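Local coordinates for protein carboxypeptidase A (Helicoverpa armigera, PDB 1JQG) that probably acts as a zinc metallocarboxypeptidase that removes C-terminal residues from peptides, and carries an activation peptide in its midgut proenzyme form, at residues D50-A55 with D231-K236; K85-N90 with V390-F395. All coordinates share one frame; numbering follows the deposited sequence.

Interaction 1: D50-A55 with D231-K236; sequences DVWSDA and DRYWRK
The CZ2 corner of the W52 six-membered ring comes over one face of the Y233 ring, standing 3.8 Å above that plane, displaced toward the rim. The ring centroids are 5.2 Å apart and the planes meet at 49°, so the pair is neither a stack nor a T-shape. CH2 of W52 extends the contact to the phenolic end, 3.8 Å from OH of Y233. Along the edge of the indole, in its plane, sits OD1 of D50, while NE1 of W52 donates a weak bond of 3.1 Å to OD2 of D50. In W52, chi1 of -69° sets CG anti to the carbonyl carbon, and chi2 of 3° turns the benzo ring to the tyrosine.

The CB of D50 points toward segment 231-236. OD2 makes a salt bridge to R183, whose guanidinium also binds the carbonyl O of Y233; one arginine thus ties both sides together. OD1 accepts a bond of 2.8 Å from a water that is held weakly by NH1 of R235 at 2.7 Å, so this acid and base meet through solvent. The other terminal nitrogen of R235 is engaged by D252, and the R235 side chain rests on the zinc ligand H181. Y233 itself belongs to a type I turn running from D231 to W234.

The contact lies where strand 50-53 of the activation peptide approaches the active site, the D50 side chain being about 10 Å from the zinc ion. Its polar chemistry, an acid shared between an arginine and a water-linked arginine, is consistent with a propeptide shielding the cleft, as in related procarboxypeptidases.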
loop_
_atom_site.group_PDB
_atom_site.type_symbol
_atom_site.label_atom_id
_atom_site.label_comp_id
_atom_site.label_asym_id
_atom_site.label_seq_id
_atom_site.Cartn_x
_atom_site.Cartn_y
_atom_site.Cartn_z
ATOM N N ASP A 50 11.054 3.237 -13.113
ATOM C CA ASP A 50 10.257 3.222 -11.892
ATOM C C ASP A 50 9.183 4.317 -11.969
ATOM O O ASP A 50 9.455 5.496 -11.704
ATOM C CB ASP A 50 11.181 3.436 -10.686
ATOM C CG ASP A 50 10.475 3.275 -9.359
ATOM O OD1 ASP A 50 9.298 2.864 -9.370
ATOM O OD2 ASP A 50 11.055 3.566 -8.294
ATOM N N VAL A 51 7.979 3.924 -12.336
ATOM C CA VAL A 51 6.830 4.811 -12.401
ATOM C C VAL A 51 6.141 4.980 -11.059
ATOM O O VAL A 51 5.454 4.064 -10.564
ATOM C CB VAL A 51 5.794 4.272 -13.413
ATOM C CG1 VAL A 51 4.600 5.218 -13.513
ATOM C CG2 VAL A 51 6.472 4.083 -14.760
ATOM N N TRP A 52 6.391 6.087 -10.404
ATOM C CA TRP A 52 5.757 6.400 -9.110
ATOM C C TRP A 52 4.269 6.703 -9.275
ATOM O O TRP A 52 3.477 6.241 -8.478
ATOM C CB TRP A 52 6.458 7.620 -8.489
ATOM C CG TRP A 52 7.852 7.352 -8.037
ATOM C CD1 TRP A 52 8.554 6.174 -8.171
ATOM C CD2 TRP A 52 8.757 8.262 -7.398
ATOM N NE1 TRP A 52 9.813 6.302 -7.647
ATOM C CE2 TRP A 52 9.954 7.588 -7.167
ATOM C CE3 TRP A 52 8.642 9.590 -6.982
ATOM C CZ2 TRP A 52 11.046 8.188 -6.529
ATOM C CZ3 TRP A 52 9.739 10.199 -6.357
ATOM C CH2 TRP A 52 10.938 9.482 -6.135
ATOM N N SER A 53 3.912 7.433 -10.344
ATOM C CA SER A 53 2.513 7.760 -10.607
ATOM C C SER A 53 2.273 7.913 -12.102
ATOM O O SER A 53 3.074 8.515 -12.805
ATOM C CB SER A 53 2.061 9.043 -9.899
ATOM O OG SER A 53 3.013 10.063 -10.183
ATOM N N ASP A 54 1.190 7.336 -12.603
ATOM C CA ASP A 54 0.874 7.409 -14.019
ATOM C C ASP A 54 0.454 8.795 -14.479
ATOM O O ASP A 54 -0.276 9.566 -13.859
ATOM C CB ASP A 54 -0.199 6.364 -14.362
ATOM C CG ASP A 54 0.359 4.938 -14.389
ATOM O OD1 ASP A 54 0.041 4.170 -13.449
ATOM O OD2 ASP A 54 1.091 4.660 -15.370
ATOM N N ALA A 55 0.883 9.173 -15.672
ATOM C CA ALA A 55 0.489 10.405 -16.327
ATOM C C ALA A 55 -0.921 10.303 -16.926
ATOM O O ALA A 55 -1.239 9.329 -17.571
ATOM C CB ALA A 55 1.419 10.774 -17.469
ATOM N N ASP A 231 18.156 -0.942 -0.932
ATOM C CA ASP A 231 17.261 -0.308 -1.884
ATOM C C ASP A 231 16.014 0.250 -1.232
ATOM O O ASP A 231 14.940 -0.366 -1.151
ATOM C CB ASP A 231 16.953 -1.322 -2.987
ATOM C CG ASP A 231 16.372 -0.649 -4.211
ATOM O OD1 ASP A 231 16.763 -0.984 -5.327
ATOM O OD2 ASP A 231 15.480 0.210 -4.016
ATOM N N ARG A 232 16.026 1.533 -0.851
ATOM C CA ARG A 232 14.905 2.269 -0.315
ATOM C C ARG A 232 13.674 2.217 -1.225
ATOM O O ARG A 232 12.522 2.246 -0.746
ATOM C CB ARG A 232 15.263 3.738 -0.071
ATOM C CG ARG A 232 14.184 4.623 0.543
ATOM C CD ARG A 232 13.599 4.113 1.817
ATOM N NE ARG A 232 12.544 4.966 2.378
ATOM C CZ ARG A 232 11.252 4.866 1.981
ATOM N NH1 ARG A 232 10.885 3.986 1.045
ATOM N NH2 ARG A 232 10.289 5.648 2.505
ATOM N N TYR A 233 13.891 2.289 -2.549
ATOM C CA TYR A 233 12.762 2.381 -3.460
ATOM C C TYR A 233 12.322 1.025 -3.995
ATOM O O TYR A 233 11.606 0.972 -5.008
ATOM C CB TYR A 233 13.066 3.359 -4.589
ATOM C CG TYR A 233 13.076 4.803 -4.173
ATOM C CD1 TYR A 233 14.124 5.660 -4.541
ATOM C CD2 TYR A 233 12.014 5.336 -3.431
ATOM C CE1 TYR A 233 14.119 6.993 -4.161
ATOM C CE2 TYR A 233 11.998 6.669 -3.039
ATOM C CZ TYR A 233 13.055 7.489 -3.417
ATOM O OH TYR A 233 13.031 8.806 -3.047
ATOM N N TRP A 234 12.734 -0.054 -3.327
ATOM C CA TRP A 234 12.279 -1.393 -3.685
ATOM C C TRP A 234 10.793 -1.542 -3.316
ATOM O O TRP A 234 10.376 -1.147 -2.220
ATOM C CB TRP A 234 13.202 -2.411 -3.018
ATOM C CG TRP A 234 12.950 -3.830 -3.462
ATOM C CD1 TRP A 234 12.159 -4.785 -2.867
ATOM C CD2 TRP A 234 13.504 -4.447 -4.638
ATOM N NE1 TRP A 234 12.183 -5.945 -3.607
ATOM C CE2 TRP A 234 13.011 -5.768 -4.687
ATOM C CE3 TRP A 234 14.364 -4.013 -5.640
ATOM C CZ2 TRP A 234 13.343 -6.657 -5.717
ATOM C CZ3 TRP A 234 14.706 -4.882 -6.658
ATOM C CH2 TRP A 234 14.191 -6.191 -6.689
ATOM N N ARG A 235 10.021 -2.205 -4.150
ATOM C CA ARG A 235 8.596 -2.442 -3.902
ATOM C C ARG A 235 8.187 -3.913 -3.988
ATOM O O ARG A 235 7.145 -4.307 -3.475
ATOM C CB ARG A 235 7.758 -1.626 -4.892
ATOM C CG ARG A 235 8.040 -1.920 -6.352
ATOM C CD ARG A 235 7.252 -0.996 -7.278
ATOM N NE ARG A 235 5.828 -1.309 -7.228
ATOM C CZ ARG A 235 5.056 -1.368 -8.310
ATOM N NH1 ARG A 235 5.618 -1.142 -9.493
ATOM N NH2 ARG A 235 3.753 -1.641 -8.230
ATOM N N LYS A 236 8.904 -4.725 -4.741
ATOM C CA LYS A 236 8.540 -6.115 -4.960
ATOM C C LYS A 236 9.015 -6.979 -3.790
ATOM O O LYS A 236 9.686 -6.585 -2.824
ATOM C CB LYS A 236 9.163 -6.581 -6.280
ATOM C CG LYS A 236 8.703 -5.824 -7.501
ATOM C CD LYS A 236 9.241 -6.412 -8.803
ATOM C CE LYS A 236 10.762 -6.187 -8.879
ATOM N NZ LYS A 236 11.268 -6.940 -10.068
HETATM O O HOH W 1 7.418 0.810 -9.834
#

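Interaction 2: K85-N90 with V390-F395; sequences KLEVEN and VWFDGF
Van der Waals contact between E87 and F392 carries most of this interface. The glutamate brings its carboxylate carbon to the rim of the phenyl ring, CD of E87 lying 3.5 Å from CD1 of F392, and its methylene CG follows at 3.8 Å from the same CD1. The two side chains run past each other in opposite directions, with the carboxylate turned 76° from the ring plane. With CG of E87 anti to the backbone N (chi1 -175°), the extended chain carries the carboxylate out to the ring edge. On one face of the ring lies the carbonyl O of V390, from within the same loop.

Strand 83-88 is an edge strand of the four-stranded antiparallel sheet of the activation peptide, a ferredoxin-like alpha/beta sandwich. It is interrupted here by a classic beta bulge in which E87 and V88 both face V26, and the chain turns a corner at E87, whose CB points at the loop 390-395 of the catalytic domain.

OE2 of E87 lies at the ring edge, in its plane, 3.7 Å from CD1 of F392, where the slightly positive C-H rim would probably suit an anion. The carboxylates of E87 and D393 stay apart, OE1 of E87 being 5.4 Å from OD2 of D393. K62, from strand 61-65, two places across the sheet with strand 25-30 between, forms salt bridges to both, which probably offsets the repulsion between them, and R387 makes a second one to D393.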
loop_
_atom_site.group_PDB
_atom_site.type_symbol
_atom_site.label_atom_id
_atom_site.label_comp_id
_atom_site.label_asym_id
_atom_site.label_seq_id
_atom_site.Cartn_x
_atom_site.Cartn_y
_atom_site.Cartn_z
ATOM N N LYS A 85 9.504 17.707 -17.069
ATOM C CA LYS A 85 10.496 18.596 -16.465
ATOM C C LYS A 85 11.019 18.066 -15.149
ATOM O O LYS A 85 10.364 17.359 -14.400
ATOM C CB LYS A 85 9.948 19.996 -16.387
ATOM C CG LYS A 85 8.963 20.168 -15.251
ATOM C CD LYS A 85 8.315 21.548 -15.275
ATOM C CE LYS A 85 9.277 22.621 -14.764
ATOM N NZ LYS A 85 9.519 22.412 -13.295
ATOM N N LEU A 86 12.297 18.372 -14.905
ATOM C CA LEU A 86 13.201 17.947 -13.875
ATOM C C LEU A 86 12.812 18.482 -12.486
ATOM O O LEU A 86 12.985 19.652 -12.170
ATOM C CB LEU A 86 14.695 18.308 -14.098
ATOM C CG LEU A 86 15.758 17.670 -13.192
ATOM C CD1 LEU A 86 15.882 16.170 -13.510
ATOM C CD2 LEU A 86 17.130 18.311 -13.285
ATOM N N GLU A 87 12.368 17.548 -11.631
ATOM C CA GLU A 87 11.983 17.868 -10.283
ATOM C C GLU A 87 13.141 17.703 -9.313
ATOM O O GLU A 87 13.344 18.477 -8.385
ATOM C CB GLU A 87 10.779 17.009 -9.861
ATOM C CG GLU A 87 10.253 17.410 -8.469
ATOM C CD GLU A 87 8.963 16.694 -8.109
ATOM O OE1 GLU A 87 7.915 17.170 -8.583
ATOM O OE2 GLU A 87 9.036 15.689 -7.362
ATOM N N VAL A 88 13.820 16.577 -9.424
ATOM C CA VAL A 88 14.926 16.200 -8.557
ATOM C C VAL A 88 16.073 15.686 -9.421
ATOM O O VAL A 88 15.905 14.687 -10.097
ATOM C CB VAL A 88 14.556 15.128 -7.543
ATOM C CG1 VAL A 88 15.692 14.916 -6.534
ATOM C CG2 VAL A 88 13.284 15.429 -6.754
ATOM N N GLU A 89 17.215 16.346 -9.386
ATOM C CA GLU A 89 18.351 15.959 -10.216
ATOM C C GLU A 89 19.097 14.766 -9.636
ATOM O O GLU A 89 19.642 13.963 -10.393
ATOM C CB GLU A 89 19.291 17.156 -10.426
ATOM C CG GLU A 89 20.387 16.872 -11.453
ATOM C CD GLU A 89 21.185 18.126 -11.792
ATOM O OE1 GLU A 89 20.769 18.752 -12.794
ATOM O OE2 GLU A 89 22.166 18.457 -11.087
ATOM N N ASN A 90 19.160 14.695 -8.300
ATOM C CA ASN A 90 19.795 13.545 -7.648
ATOM C C ASN A 90 18.996 13.155 -6.413
ATOM O O ASN A 90 19.103 13.839 -5.401
ATOM C CB ASN A 90 21.230 13.883 -7.283
ATOM C CG ASN A 90 22.039 12.675 -6.837
ATOM O OD1 ASN A 90 21.615 11.513 -6.808
ATOM N ND2 ASN A 90 23.276 12.935 -6.449
ATOM N N VAL A 390 11.973 20.260 1.651
ATOM C CA VAL A 390 12.780 19.620 0.620
ATOM C C VAL A 390 11.983 18.843 -0.418
ATOM O O VAL A 390 11.937 19.252 -1.586
ATOM C CB VAL A 390 13.845 18.728 1.270
ATOM C CG1 VAL A 390 14.701 17.944 0.303
ATOM C CG2 VAL A 390 14.673 19.662 2.158
ATOM N N TRP A 391 11.400 17.703 -0.050
ATOM C CA TRP A 391 10.675 16.902 -1.020
ATOM C C TRP A 391 9.203 17.279 -1.172
ATOM O O TRP A 391 8.553 17.887 -0.321
ATOM C CB TRP A 391 10.905 15.422 -0.725
ATOM C CG TRP A 391 10.327 14.920 0.551
ATOM C CD1 TRP A 391 9.004 14.830 0.927
ATOM C CD2 TRP A 391 11.106 14.408 1.655
ATOM N NE1 TRP A 391 8.942 14.294 2.202
ATOM C CE2 TRP A 391 10.205 14.026 2.663
ATOM C CE3 TRP A 391 12.472 14.273 1.892
ATOM C CZ2 TRP A 391 10.635 13.490 3.860
ATOM C CZ3 TRP A 391 12.878 13.710 3.078
ATOM C CH2 TRP A 391 11.977 13.314 4.046
ATOM N N PHE A 392 8.622 16.868 -2.307
ATOM C CA PHE A 392 7.205 17.059 -2.576
ATOM C C PHE A 392 6.450 15.747 -2.444
ATOM O O PHE A 392 6.084 15.330 -1.345
ATOM C CB PHE A 392 7.023 17.661 -3.971
ATOM C CG PHE A 392 7.950 18.820 -4.233
ATOM C CD1 PHE A 392 8.917 18.744 -5.220
ATOM C CD2 PHE A 392 7.854 19.987 -3.480
ATOM C CE1 PHE A 392 9.771 19.804 -5.454
ATOM C CE2 PHE A 392 8.707 21.053 -3.711
ATOM C CZ PHE A 392 9.664 20.958 -4.700
ATOM N N ASP A 393 6.102 15.153 -3.572
ATOM C CA ASP A 393 5.323 13.923 -3.596
ATOM C C ASP A 393 6.319 12.772 -3.731
ATOM O O ASP A 393 7.255 12.915 -4.521
ATOM C CB ASP A 393 4.309 13.877 -4.731
ATOM C CG ASP A 393 3.356 15.061 -4.696
ATOM O OD1 ASP A 393 2.409 15.080 -3.880
ATOM O OD2 ASP A 393 3.579 16.000 -5.508
ATOM N N GLY A 394 6.203 11.761 -2.883
ATOM C CA GLY A 394 7.024 10.582 -3.023
ATOM C C GLY A 394 6.721 9.548 -1.936
ATOM O O GLY A 394 5.599 9.382 -1.502
ATOM N N PHE A 395 7.727 8.740 -1.609
ATOM C CA PHE A 395 7.555 7.683 -0.643
ATOM C C PHE A 395 8.262 7.974 0.675
ATOM O O PHE A 395 8.053 7.280 1.637
ATOM C CB PHE A 395 8.071 6.381 -1.270
ATOM C CG PHE A 395 7.261 5.949 -2.458
ATOM C CD1 PHE A 395 6.012 5.351 -2.319
ATOM C CD2 PHE A 395 7.809 6.128 -3.732
ATOM C CE1 PHE A 395 5.315 4.978 -3.440
ATOM C CE2 PHE A 395 7.084 5.758 -4.867
ATOM C CZ PHE A 395 5.829 5.192 -4.715
#

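How the interactions relate
Both interactions press the four-stranded sheet of the activation peptide against loops of the catalytic domain, using its two outermost strands, 50-53 and 83-88. Interaction 1 is the buried one, near the zinc, where aromatic packing joins an arginine and water network; interaction 2 lies toward the surface, about 13 Å away between centres, and relies on a carboxylate-to-ring contact and a shared lysine. They meet through F395, which packs edge-to-face on the W52 ring and whose carbonyl O takes a weak bond of 2.9 Å from NH2 of R232. The loop 390-395 therefore reaches from the outer contact into the inner one.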